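Local structure of extracellular subtilisin-like serine proteinase (Vibrio sp. PA-44, 1SH7) at residues L8-Q13 and N266-S271; M152-N157 and M221-V226; N159-N164 and S189-C194; G177-S182 and D196-G201; D183-F188 and V258-G263. The protein probably cleaves peptide bonds as a cold-adapted, calcium-dependent serine endopeptidase of the subtilisin family, this chain being its catalytic domain. One frame throughout, in Å; residues are numbered along the deposited sequence.

Contact 1: residues L8-Q13 and N266-S271; sequences LDRIDQ and NKLLYS. With CA (calcium ion), chain E.
I11 O is met by the backbone of Y270 and S271, and the meeting ties the calcium-bearing N-terminal helix 6-11 of the subtilase fold to the chain leaving strand 267-268. This is the tight part: S271 N donates to I11 O at 2.8 Å, bent at the hydrogen (142°), and the CA-H of Y270 comes in as well, Y270 CA lying 3.1 Å from I11 O. Side chains pack beside it. With I11 CG1 set between the backbone N and the carbonyl carbon (chi1 67°), its CD1 lands 3.9 Å from S271 CB. I11 CG2 sits 3.9 Å from L269 CD1, the two side chains lying alongside and pointing the same way, and L269 goes on to pack against helix 219-236. L268 CD2 packs closely over one face of the R10 guanidinium, 3.4 Å from R10 NH1, while the charge itself is paired with D183.

The looser side is at the partly exposed Q13, where a water donates to both Q13 O and L269 O. D12 and Q13 turn their side chains away, although D12 CB still touches S271 OG, and bind the calcium ion with D9, D19 and N21. D9 binds this calcium ion twice, through O at 2.5 Å and OD2 at 2.4 Å.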
# COMPACT_ATOMS: atom_id res chain seq x y z
N LEU A 8 9.22 -8.33 2.63
CA LEU A 8 10.24 -7.74 1.78
C LEU A 8 11.00 -8.84 1.04
O LEU A 8 11.26 -8.74 -0.17
CB LEU A 8 11.21 -6.91 2.61
CG LEU A 8 10.69 -5.74 3.43
CD1 LEU A 8 11.87 -5.06 4.10
CD2 LEU A 8 9.86 -4.78 2.58
N ASP A 9 11.36 -9.88 1.78
CA ASP A 9 12.07 -11.05 1.26
C ASP A 9 11.31 -11.67 0.08
O ASP A 9 11.92 -12.04 -0.94
CB ASP A 9 12.21 -12.08 2.38
CG ASP A 9 13.11 -13.25 1.99
OD1 ASP A 9 13.34 -14.11 2.89
OD2 ASP A 9 13.63 -13.39 0.86
N ARG A 10 10.00 -11.78 0.20
CA ARG A 10 9.19 -12.39 -0.84
C ARG A 10 9.09 -11.61 -2.16
O ARG A 10 8.98 -12.22 -3.21
CB ARG A 10 7.75 -12.60 -0.35
CG ARG A 10 6.90 -13.48 -1.23
CD ARG A 10 7.41 -14.91 -1.39
NE ARG A 10 6.74 -15.69 -2.43
CZ ARG A 10 7.05 -15.69 -3.73
NH1 ARG A 10 6.38 -16.49 -4.56
NH2 ARG A 10 8.05 -14.96 -4.21
N ILE A 11 9.08 -10.29 -2.12
CA ILE A 11 8.63 -9.52 -3.27
C ILE A 11 9.74 -9.28 -4.28
O ILE A 11 9.44 -8.85 -5.37
CB ILE A 11 7.96 -8.17 -2.84
CG1 ILE A 11 9.00 -7.24 -2.22
CG2 ILE A 11 6.75 -8.42 -1.94
CD1 ILE A 11 8.47 -5.91 -1.90
N ASP A 12 11.00 -9.56 -3.91
CA ASP A 12 12.13 -9.46 -4.85
C ASP A 12 12.53 -10.78 -5.54
O ASP A 12 13.64 -10.88 -6.08
CB ASP A 12 13.37 -8.88 -4.16
CG ASP A 12 14.08 -9.92 -3.28
OD1 ASP A 12 15.27 -9.75 -2.97
OD2 ASP A 12 13.51 -10.95 -2.87
N GLN A 13 11.63 -11.78 -5.53
CA GLN A 13 11.88 -13.10 -6.10
C GLN A 13 10.59 -13.74 -6.55
O GLN A 13 9.49 -13.41 -6.06
CB GLN A 13 12.65 -14.00 -5.11
CG GLN A 13 11.94 -14.21 -3.78
CD GLN A 13 12.79 -15.05 -2.85
OE1 GLN A 13 13.65 -14.51 -2.16
NE2 GLN A 13 12.59 -16.37 -2.86
N ASN A 266 -4.25 -14.69 -10.31
CA ASN A 266 -3.12 -15.25 -9.61
C ASN A 266 -1.83 -14.44 -9.90
O ASN A 266 -0.94 -14.89 -10.62
CB ASN A 266 -2.98 -16.74 -9.97
CG ASN A 266 -2.30 -17.54 -8.89
OD1 ASN A 266 -2.63 -18.73 -8.64
ND2 ASN A 266 -1.33 -16.93 -8.25
N LYS A 267 -1.79 -13.23 -9.34
CA LYS A 267 -0.66 -12.33 -9.45
C LYS A 267 -0.18 -11.92 -8.07
O LYS A 267 -0.96 -11.51 -7.25
CB LYS A 267 -1.04 -11.08 -10.23
CG LYS A 267 -1.43 -11.36 -11.71
CD LYS A 267 -1.48 -10.06 -12.50
CE LYS A 267 -2.14 -10.23 -13.88
NZ LYS A 267 -3.62 -10.46 -13.84
N LEU A 268 1.13 -12.04 -7.85
CA LEU A 268 1.76 -11.68 -6.61
C LEU A 268 2.79 -10.56 -6.87
O LEU A 268 3.58 -10.59 -7.84
CB LEU A 268 2.46 -12.91 -6.03
CG LEU A 268 3.21 -12.77 -4.71
CD1 LEU A 268 2.25 -12.48 -3.60
CD2 LEU A 268 4.06 -14.01 -4.41
N LEU A 269 2.82 -9.59 -5.97
CA LEU A 269 3.70 -8.42 -6.09
C LEU A 269 5.14 -8.80 -6.26
O LEU A 269 5.65 -9.68 -5.57
CB LEU A 269 3.59 -7.60 -4.82
CG LEU A 269 3.73 -6.08 -4.73
CD1 LEU A 269 4.46 -5.63 -3.49
CD2 LEU A 269 4.11 -5.30 -5.97
N TYR A 270 5.80 -8.10 -7.19
CA TYR A 270 7.21 -8.25 -7.51
C TYR A 270 7.79 -6.85 -7.66
O TYR A 270 7.23 -6.02 -8.35
CB TYR A 270 7.37 -9.06 -8.80
CG TYR A 270 8.78 -9.37 -9.22
CD1 TYR A 270 9.54 -10.34 -8.58
CD2 TYR A 270 9.34 -8.73 -10.34
CE1 TYR A 270 10.83 -10.66 -9.03
CE2 TYR A 270 10.61 -9.04 -10.78
CZ TYR A 270 11.36 -10.02 -10.11
OH TYR A 270 12.62 -10.33 -10.57
N SER A 271 8.93 -6.62 -7.03
CA SER A 271 9.43 -5.27 -6.78
C SER A 271 10.45 -4.80 -7.82
O SER A 271 10.81 -3.62 -7.82
CB SER A 271 10.09 -5.22 -5.41
OG SER A 271 11.28 -6.02 -5.38
CA CA E . 14.31 -12.50 -1.30
O HOH W 1 15.97 -12.54 -2.90
O HOH W 2 6.80 -12.05 -6.39

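Contact 2: residues M152-N157 and M221-V226; sequences MLAAGN and MATPHV. With PMS (phenylmethanesulfonic acid), chain F.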
# COMPACT_ATOMS: atom_id res chain seq x y z
N MET A 152 -3.36 2.94 -4.24
CA MET A 152 -3.32 1.57 -3.75
C MET A 152 -4.39 1.41 -2.64
O MET A 152 -4.43 2.19 -1.73
CB MET A 152 -1.94 1.23 -3.20
CG MET A 152 -0.75 1.69 -4.08
SD MET A 152 -0.68 0.87 -5.64
CE MET A 152 -1.25 2.13 -6.73
N LEU A 153 -5.25 0.39 -2.76
CA LEU A 153 -6.46 0.23 -1.94
C LEU A 153 -6.51 -1.16 -1.31
O LEU A 153 -6.28 -2.14 -2.00
CB LEU A 153 -7.71 0.40 -2.83
CG LEU A 153 -7.69 1.63 -3.74
CD1 LEU A 153 -8.87 1.58 -4.72
CD2 LEU A 153 -7.70 2.91 -2.94
N ALA A 154 -6.80 -1.27 -0.00
CA ALA A 154 -6.92 -2.57 0.63
C ALA A 154 -8.20 -3.27 0.20
O ALA A 154 -9.27 -2.65 0.14
CB ALA A 154 -6.88 -2.43 2.11
N ALA A 155 -8.10 -4.56 -0.08
CA ALA A 155 -9.26 -5.34 -0.54
C ALA A 155 -10.31 -5.54 0.58
O ALA A 155 -11.51 -5.62 0.28
CB ALA A 155 -8.84 -6.69 -1.08
N GLY A 156 -9.85 -5.65 1.83
CA GLY A 156 -10.69 -5.88 2.97
C GLY A 156 -10.44 -7.27 3.50
O GLY A 156 -9.80 -8.10 2.83
N ASN A 157 -10.93 -7.51 4.71
CA ASN A 157 -10.54 -8.69 5.51
C ASN A 157 -11.69 -9.57 5.98
O ASN A 157 -11.61 -10.21 7.04
CB ASN A 157 -9.81 -8.24 6.75
CG ASN A 157 -8.69 -7.33 6.47
OD1 ASN A 157 -7.90 -7.55 5.56
ND2 ASN A 157 -8.60 -6.27 7.26
N MET A 221 -1.86 -4.27 5.49
CA MET A 221 -0.40 -4.50 5.48
C MET A 221 0.13 -4.91 4.11
O MET A 221 1.28 -4.62 3.78
CB MET A 221 -0.04 -5.58 6.50
CG MET A 221 -0.11 -5.15 7.98
SD MET A 221 -1.75 -4.75 8.61
CE MET A 221 -1.52 -2.99 8.58
N ALA A 222 -0.70 -5.53 3.29
CA ALA A 222 -0.29 -5.90 1.92
C ALA A 222 -0.19 -4.67 1.01
O ALA A 222 0.71 -4.54 0.17
CB ALA A 222 -1.29 -6.92 1.33
N THR A 223 -1.16 -3.80 1.18
CA THR A 223 -1.32 -2.64 0.36
C THR A 223 -0.07 -1.76 0.31
O THR A 223 0.32 -1.41 -0.77
CB THR A 223 -2.58 -1.84 0.76
OG1 THR A 223 -3.76 -2.66 0.65
CG2 THR A 223 -2.84 -0.62 -0.22
N PRO A 224 0.52 -1.39 1.44
CA PRO A 224 1.76 -0.60 1.43
C PRO A 224 2.96 -1.30 0.82
O PRO A 224 3.81 -0.57 0.34
CB PRO A 224 1.95 -0.20 2.91
CG PRO A 224 1.09 -1.21 3.72
CD PRO A 224 -0.03 -1.51 2.81
N HIS A 225 3.00 -2.63 0.78
CA HIS A 225 4.02 -3.31 -0.02
C HIS A 225 3.89 -2.84 -1.47
O HIS A 225 4.91 -2.52 -2.12
CB HIS A 225 3.92 -4.84 0.07
CG HIS A 225 4.42 -5.42 1.37
ND1 HIS A 225 3.60 -5.57 2.47
CD2 HIS A 225 5.62 -5.93 1.73
CE1 HIS A 225 4.29 -6.10 3.47
NE2 HIS A 225 5.52 -6.33 3.05
N VAL A 226 2.66 -2.79 -1.97
CA VAL A 226 2.37 -2.39 -3.33
C VAL A 226 2.68 -0.88 -3.51
O VAL A 226 3.29 -0.50 -4.50
CB VAL A 226 0.91 -2.72 -3.77
CG1 VAL A 226 0.70 -2.40 -5.25
CG2 VAL A 226 0.55 -4.18 -3.52
C PMS F . -7.63 -2.03 8.06
S PMS F . -7.21 -2.85 6.47
C1 PMS F . -8.56 -2.92 8.87
C2 PMS F . -8.07 -3.63 9.97
C3 PMS F . -8.93 -4.45 10.71
C4 PMS F . -10.28 -4.55 10.35
C5 PMS F . -10.76 -3.84 9.25
C6 PMS F . -9.90 -3.02 8.52
O2S PMS F . -8.71 -2.73 5.48
O1S PMS F . -6.85 -4.41 6.86
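T223 plants both branches of its side chain on the backbone of M152 to A154, where helix 219-236, which carries the predicted nucleophile S220, packs on strand 150-154 of the parallel sheet of this subtilisin-type alpha/beta fold. Strand and helix run nearly antiparallel, 167° between their directions, with 7.5 Å separating the short axes. T223 is the residue most covered. Its CG2, anti to the backbone N, reaches M152 C at 3.5 Å and M152 CB at 3.6 Å. The other branch, OG1, rests on A154, 3.2 Å from its CA; the approach to A154 N is too poorly angled for a bond, and OG1 is instead hydrogen-bonded to T219 O one turn back in the helix.

M152 is nearly as well covered. Bent at both chi2 and chi3, its thioether crosses V226 at a slant, and SD comes to 3.6 Å from V226 CG1. V226, the third residue, touches nothing else of 152-157, but it also packs on V176 of the adjacent strand. All of this is buried and close to the middle of the chain.

Further on, the strand opens into the active site. N157, placed as the oxyanion-hole asparagine of subtilases, has OD1 bonded to T219 OG1. Its ND2 donates almost straight (172°) to O1S of the bound phenylmethanesulfonic acid, at 2.6 Å.

Contact 3: residues N159-N164 and S189-C194; sequences NADACN and SNWGSC
W191 gives and receives along the backbone of A160 to A162: its N donates to A160 O at 2.9 Å, and its O accepts from A162 N at 3.0 Å in a nearly straight bond (173°). The indole N-H is used too, though weakly, with NE1 2.9 Å from N159 O, which lies near the ring plane. One face of the indole is covered by the A160-D161 peptide. The side chain of N159 is taken up by R185.

These two loops, which follow strands 150-154 and 174-179, are thus joined by a single beta bridge, D161 with W191, and then locked covalently by the disulfide C163-C194 (SG to SG 2.0 Å, chi3 109°). Between bridge and disulfide the carboxylate of D161 accepts several bonds. C163 N donates to D161 OD1 at 2.9 Å, making an Asx turn, and comes in on the anti side, 29° out of the carboxylate plane. That same OD1 receives a water at 2.7 Å; this water also donates to W191 O and accepts from C194 N, so three polar groups of the two loops share it. A second water donates to D161 OD2 and, 2.8 Å from S193 N, accepts its N-H.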
# COMPACT_ATOMS: atom_id res chain seq x y z
N ASN A 159 -13.00 -12.22 4.19
CA ASN A 159 -13.10 -13.42 3.34
C ASN A 159 -14.31 -13.33 2.40
O ASN A 159 -15.05 -14.31 2.23
CB ASN A 159 -13.18 -14.69 4.21
CG ASN A 159 -13.10 -15.98 3.40
OD1 ASN A 159 -12.43 -16.04 2.34
ND2 ASN A 159 -13.81 -17.02 3.86
N ALA A 160 -14.50 -12.14 1.79
CA ALA A 160 -15.64 -11.80 0.94
C ALA A 160 -15.21 -11.18 -0.38
O ALA A 160 -14.01 -10.92 -0.60
CB ALA A 160 -16.58 -10.84 1.69
N ASP A 161 -16.20 -10.94 -1.25
CA ASP A 161 -15.95 -10.30 -2.53
C ASP A 161 -15.59 -8.84 -2.30
O ASP A 161 -16.41 -8.07 -1.80
CB ASP A 161 -17.20 -10.40 -3.43
CG ASP A 161 -16.92 -10.08 -4.87
OD1 ASP A 161 -16.10 -9.19 -5.15
OD2 ASP A 161 -17.47 -10.68 -5.84
N ALA A 162 -14.39 -8.45 -2.71
CA ALA A 162 -13.94 -7.07 -2.55
C ALA A 162 -14.79 -6.05 -3.29
O ALA A 162 -14.79 -4.86 -2.94
CB ALA A 162 -12.52 -6.94 -2.96
N CYS A 163 -15.54 -6.50 -4.31
CA CYS A 163 -16.39 -5.59 -5.08
C CYS A 163 -17.52 -4.96 -4.25
O CYS A 163 -18.10 -3.99 -4.69
CB CYS A 163 -16.97 -6.28 -6.33
SG CYS A 163 -15.73 -6.80 -7.54
N ASN A 164 -17.78 -5.47 -3.06
CA ASN A 164 -18.82 -4.92 -2.17
C ASN A 164 -18.28 -3.96 -1.12
O ASN A 164 -18.98 -3.62 -0.18
CB ASN A 164 -19.57 -6.09 -1.52
CG ASN A 164 -20.29 -6.95 -2.56
OD1 ASN A 164 -20.73 -6.44 -3.59
ND2 ASN A 164 -20.37 -8.25 -2.31
N SER A 189 -8.43 -12.75 3.78
CA SER A 189 -8.38 -11.83 2.65
C SER A 189 -9.62 -11.82 1.80
O SER A 189 -10.10 -12.86 1.33
CB SER A 189 -7.20 -12.15 1.72
OG SER A 189 -7.11 -11.13 0.74
N ASN A 190 -10.13 -10.63 1.50
CA ASN A 190 -11.14 -10.55 0.47
C ASN A 190 -10.49 -10.99 -0.88
O ASN A 190 -9.26 -11.16 -1.00
CB ASN A 190 -11.71 -9.12 0.36
CG ASN A 190 -12.71 -8.78 1.45
OD1 ASN A 190 -13.20 -7.63 1.52
ND2 ASN A 190 -13.02 -9.72 2.29
N TRP A 191 -11.36 -11.25 -1.84
CA TRP A 191 -11.05 -11.99 -3.05
C TRP A 191 -11.92 -11.48 -4.18
O TRP A 191 -12.76 -10.60 -3.96
CB TRP A 191 -11.24 -13.53 -2.83
CG TRP A 191 -12.49 -13.92 -2.08
CD1 TRP A 191 -12.57 -14.32 -0.80
CD2 TRP A 191 -13.82 -13.99 -2.61
NE1 TRP A 191 -13.88 -14.60 -0.46
CE2 TRP A 191 -14.67 -14.38 -1.56
CE3 TRP A 191 -14.39 -13.71 -3.85
CZ2 TRP A 191 -16.04 -14.54 -1.72
CZ3 TRP A 191 -15.76 -13.86 -4.01
CH2 TRP A 191 -16.56 -14.27 -2.94
N GLY A 192 -11.73 -12.02 -5.39
CA GLY A 192 -12.60 -11.72 -6.52
C GLY A 192 -12.09 -10.86 -7.66
O GLY A 192 -10.92 -10.43 -7.73
N SER A 193 -13.02 -10.56 -8.56
CA SER A 193 -12.73 -9.80 -9.78
C SER A 193 -12.22 -8.36 -9.55
O SER A 193 -11.62 -7.81 -10.45
CB SER A 193 -13.99 -9.72 -10.64
OG SER A 193 -14.99 -8.99 -9.98
N CYS A 194 -12.50 -7.75 -8.39
CA CYS A 194 -12.04 -6.37 -8.13
C CYS A 194 -10.63 -6.28 -7.54
O CYS A 194 -10.09 -5.20 -7.41
CB CYS A 194 -12.98 -5.67 -7.19
SG CYS A 194 -14.53 -5.24 -7.96
O HOH W 3 -13.50 -8.75 -5.92
O HOH W 4 -15.56 -11.61 -7.85

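Contact 4: residues G177-S182 and D196-G201; sequences GSTTSS and DLFAPG. With CA (calcium ion), chain C.
T179 and F198 cross at about a right angle, CG2 of the threonine against CB of the phenylalanine at 3.6 Å, on two strands that run parallel in the sheet. F198 has CG anti to its carbonyl carbon (chi1 -72°). This brings the ring up beside G177, which has no side chain to hold it off, and puts CD2 3.7 Å from S178 N, a group at the ring's edge.

S178 and A199 point to the other face. The hydroxyl of S178, anti to the backbone N (178°), reaches across to G201, OG to CA 3.0 Å; its polar partner is S186 OG. Four backbone bonds hold the pair in parallel register: G177 N to L197 O, A199 N to G177 O, T179 N to A199 O, and G201 N to T179 O, the last at 3.0 Å and 174°. Just ahead, D196 chelates a calcium ion through OD1 (2.5 Å) and OD2 (2.4 Å); P171 O, G173 O and four waters complete the site.

Strand 197-200 is one of the two edge strands of the seven-stranded parallel sheet. A199 packs on A222 and V226 of helix 219-236, P200 on W6 and I11 of helix 6-11, while T179 and F198 lean on L268 of strand 267-268.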
# COMPACT_ATOMS: atom_id res chain seq x y z
N GLY A 177 -5.09 -7.79 -2.32
CA GLY A 177 -5.30 -8.88 -1.39
C GLY A 177 -4.02 -9.30 -0.68
O GLY A 177 -2.90 -8.87 -1.02
N SER A 178 -4.19 -10.15 0.32
CA SER A 178 -3.11 -10.49 1.27
C SER A 178 -2.71 -11.94 1.16
O SER A 178 -3.57 -12.80 1.03
CB SER A 178 -3.60 -10.27 2.69
OG SER A 178 -2.61 -10.64 3.63
N THR A 179 -1.41 -12.20 1.24
CA THR A 179 -0.89 -13.57 1.36
C THR A 179 -0.01 -13.78 2.60
O THR A 179 0.42 -12.83 3.27
CB THR A 179 -0.02 -13.94 0.13
OG1 THR A 179 1.03 -12.95 -0.04
CG2 THR A 179 -0.81 -13.99 -1.13
N THR A 180 0.29 -15.06 2.87
CA THR A 180 1.28 -15.46 3.86
C THR A 180 2.58 -15.88 3.22
O THR A 180 2.68 -16.02 1.99
CB THR A 180 0.82 -16.71 4.66
OG1 THR A 180 0.94 -17.87 3.81
CG2 THR A 180 -0.62 -16.66 5.10
N SER A 181 3.57 -16.17 4.07
CA SER A 181 4.89 -16.61 3.62
C SER A 181 4.94 -18.02 3.00
O SER A 181 5.97 -18.40 2.40
CB SER A 181 5.90 -16.49 4.75
OG SER A 181 5.63 -17.42 5.78
N SER A 182 3.85 -18.76 3.13
CA SER A 182 3.68 -20.03 2.43
C SER A 182 3.04 -19.90 1.05
O SER A 182 2.69 -20.88 0.43
CB SER A 182 2.87 -20.99 3.29
OG SER A 182 1.50 -20.62 3.31
N ASP A 196 -6.75 -6.67 -7.81
CA ASP A 196 -5.80 -6.61 -8.91
C ASP A 196 -4.60 -7.52 -8.73
O ASP A 196 -4.08 -8.03 -9.70
CB ASP A 196 -5.28 -5.19 -9.10
CG ASP A 196 -6.36 -4.21 -9.54
OD1 ASP A 196 -6.68 -4.16 -10.74
OD2 ASP A 196 -6.92 -3.45 -8.76
N LEU A 197 -4.18 -7.69 -7.48
CA LEU A 197 -3.03 -8.56 -7.15
C LEU A 197 -2.94 -8.79 -5.64
O LEU A 197 -3.61 -8.10 -4.87
CB LEU A 197 -1.70 -7.99 -7.68
CG LEU A 197 -0.98 -6.89 -6.88
CD1 LEU A 197 0.38 -6.53 -7.45
CD2 LEU A 197 -1.86 -5.65 -6.86
N PHE A 198 -2.11 -9.75 -5.25
CA PHE A 198 -1.83 -10.10 -3.87
C PHE A 198 -0.47 -9.53 -3.48
O PHE A 198 0.44 -9.42 -4.30
CB PHE A 198 -1.78 -11.63 -3.69
CG PHE A 198 -3.13 -12.31 -3.80
CD1 PHE A 198 -3.55 -12.90 -5.00
CD2 PHE A 198 -3.98 -12.33 -2.72
CE1 PHE A 198 -4.79 -13.48 -5.10
CE2 PHE A 198 -5.24 -12.92 -2.84
CZ PHE A 198 -5.63 -13.50 -4.03
N ALA A 199 -0.30 -9.24 -2.20
CA ALA A 199 1.02 -8.91 -1.66
C ALA A 199 1.10 -9.44 -0.20
O ALA A 199 0.07 -9.74 0.39
CB ALA A 199 1.21 -7.38 -1.69
N PRO A 200 2.30 -9.53 0.38
CA PRO A 200 2.45 -9.93 1.78
C PRO A 200 1.59 -9.15 2.77
O PRO A 200 1.70 -7.91 2.86
CB PRO A 200 3.95 -9.71 2.03
CG PRO A 200 4.58 -9.97 0.70
CD PRO A 200 3.61 -9.27 -0.25
N GLY A 201 0.75 -9.85 3.53
CA GLY A 201 -0.10 -9.21 4.52
C GLY A 201 -0.33 -9.88 5.85
O GLY A 201 -0.85 -9.24 6.78
CA CA C . -8.19 -2.26 -10.36
O HOH W 5 -6.64 -1.49 -11.93
O HOH W 6 -9.66 -1.87 -8.43
O HOH W 7 -9.21 -2.97 -12.57
O HOH W 8 -9.44 -4.25 -9.98

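Contact 5: residues D183-F188 and V258-G263; sequences DSRSSF and VSDTRG
R185 grips D260 side-on with two nitrogens. NE donates to the backbone O of D260 at 2.8 Å, in the guanidinium plane, and NH2 forms a salt bridge with D260 OD1 at 2.9 Å. The bend at chi3 (65°) turns the guanidinium onto D260. OD1 is approached from above the carboxylate plane, the two flat groups standing 65° apart. A water donates to both R185 O and D260 OD1, so this oxygen has two partners. NH1 is engaged outside the pair, by S189 O among others, and the guanidinium is therefore held from several directions.

Backbone bonds come next. S259 N donates to D183 O at 2.9 Å, and R185 N to S259 O, also at 2.9 Å but straighter (172°). Together they make a single beta bridge, S184 with S259, between two irregular loops: one leads from strand 174-179 toward strand 197-200, the other joins the short strands 254-255 and 267-268 of the small antiparallel hairpin. V258 adds a CA-H contact to D183 O, 3.2 Å from its CA.

Packing fills in around the polar groups. V258 CG1 lies 3.7 Å from R185 N, and S259 OG touches S184 CA at 3.3 Å. The two arginines, R185 and R262, hold their guanidinium planes perpendicular; the like charges do not touch, and their repulsion is probably eased by D260 beside R185 and by the cation-pi contact of R262 with W191. Over one face of the R185 guanidinium sits the R262 side chain, R262 CD 3.6 Å from R185 NH2.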
# COMPACT_ATOMS: atom_id res chain seq x y z
N ASP A 183 2.88 -18.66 0.59
CA ASP A 183 2.18 -18.33 -0.64
C ASP A 183 0.69 -18.67 -0.68
O ASP A 183 0.10 -18.65 -1.73
CB ASP A 183 2.91 -18.90 -1.86
CG ASP A 183 4.06 -18.00 -2.31
OD1 ASP A 183 4.21 -16.87 -1.75
OD2 ASP A 183 4.87 -18.34 -3.22
N SER A 184 0.07 -18.94 0.47
CA SER A 184 -1.39 -19.00 0.48
C SER A 184 -1.98 -17.61 0.55
O SER A 184 -1.41 -16.74 1.20
CB SER A 184 -1.91 -19.81 1.68
OG SER A 184 -3.36 -19.84 1.68
N ARG A 185 -3.12 -17.41 -0.10
CA ARG A 185 -3.99 -16.32 0.28
C ARG A 185 -4.22 -16.38 1.78
O ARG A 185 -4.46 -17.45 2.29
CB ARG A 185 -5.35 -16.47 -0.43
CG ARG A 185 -6.37 -15.37 -0.12
CD ARG A 185 -7.79 -15.57 -0.68
NE ARG A 185 -8.47 -16.74 -0.10
CZ ARG A 185 -9.39 -16.72 0.88
NH1 ARG A 185 -9.80 -15.58 1.43
NH2 ARG A 185 -9.89 -17.87 1.30
N SER A 186 -4.11 -15.26 2.49
CA SER A 186 -4.45 -15.21 3.93
C SER A 186 -5.91 -15.55 4.05
O SER A 186 -6.73 -15.09 3.24
CB SER A 186 -4.19 -13.81 4.51
OG SER A 186 -2.87 -13.41 4.22
N SER A 187 -6.26 -16.35 5.06
CA SER A 187 -7.64 -16.84 5.19
C SER A 187 -8.68 -15.76 5.34
O SER A 187 -9.86 -16.01 5.07
CB SER A 187 -7.79 -17.83 6.34
OG SER A 187 -7.32 -17.30 7.52
N PHE A 188 -8.27 -14.57 5.81
CA PHE A 188 -9.20 -13.43 6.02
C PHE A 188 -9.33 -12.57 4.74
O PHE A 188 -10.21 -11.72 4.65
CB PHE A 188 -8.73 -12.54 7.19
CG PHE A 188 -7.33 -12.01 7.02
CD1 PHE A 188 -7.06 -11.00 6.10
CD2 PHE A 188 -6.28 -12.55 7.72
CE1 PHE A 188 -5.73 -10.58 5.88
CE2 PHE A 188 -5.01 -12.13 7.52
CZ PHE A 188 -4.74 -11.13 6.61
N VAL A 258 0.33 -18.31 -6.02
CA VAL A 258 -0.52 -18.20 -4.84
C VAL A 258 -1.52 -19.35 -4.81
O VAL A 258 -2.07 -19.70 -5.84
CB VAL A 258 -1.28 -16.83 -4.83
CG1 VAL A 258 -2.19 -16.68 -3.56
CG2 VAL A 258 -0.31 -15.66 -4.96
N SER A 259 -1.75 -19.94 -3.63
CA SER A 259 -2.78 -20.96 -3.42
C SER A 259 -4.04 -20.37 -2.78
O SER A 259 -4.01 -19.34 -2.10
CB SER A 259 -2.26 -22.13 -2.57
OG SER A 259 -1.75 -21.67 -1.34
N ASP A 260 -5.18 -21.02 -3.04
CA ASP A 260 -6.48 -20.56 -2.53
C ASP A 260 -6.90 -19.13 -2.96
O ASP A 260 -7.40 -18.33 -2.17
CB ASP A 260 -6.54 -20.73 -1.01
CG ASP A 260 -7.95 -20.65 -0.49
OD1 ASP A 260 -8.16 -20.13 0.63
OD2 ASP A 260 -8.92 -21.07 -1.16
N THR A 261 -6.73 -18.84 -4.26
CA THR A 261 -7.05 -17.54 -4.82
C THR A 261 -8.55 -17.31 -4.96
O THR A 261 -9.01 -16.17 -5.07
CB THR A 261 -6.42 -17.41 -6.20
OG1 THR A 261 -6.73 -18.56 -7.00
CG2 THR A 261 -4.87 -17.41 -6.08
N ARG A 262 -9.31 -18.40 -5.03
CA ARG A 262 -10.76 -18.29 -4.84
C ARG A 262 -11.41 -17.34 -5.86
O ARG A 262 -12.24 -16.50 -5.47
CB ARG A 262 -11.01 -17.64 -3.48
CG ARG A 262 -11.35 -18.49 -2.40
CD ARG A 262 -12.19 -17.74 -1.42
NE ARG A 262 -13.58 -17.70 -1.89
CZ ARG A 262 -14.64 -17.83 -1.10
NH1 ARG A 262 -14.50 -17.97 0.21
NH2 ARG A 262 -15.85 -17.78 -1.62
N GLY A 263 -11.01 -17.40 -7.12
CA GLY A 263 -11.56 -16.48 -8.12
C GLY A 263 -10.87 -15.14 -8.28
O GLY A 263 -11.42 -14.21 -8.88
O HOH W 9 -6.75 -18.97 2.60

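Contacts 1, 2 and 4 are buried, with contact 2 nearest the centre of the chain; contacts 3 and 5 lie farther out and are partly exposed. Contacts 2 and 4 work on the same parallel sheet and share helix 219-236, A222 packing on A199, but one is side-chain packing and the other backbone pairing. Contact 1 continues that edge: K267 O and L269 N probably hydrogen-bond to the backbone of F198. The outer contacts rely on single beta bridges reinforced differently, by a disulfide and waters in contact 3 and by an arginine salt bridge in contact 5. R185 and R262 join those two, and R10 with D183 joins contact 5 to contact 1. Contacts 1 and 4 each supply ligands to a calcium ion.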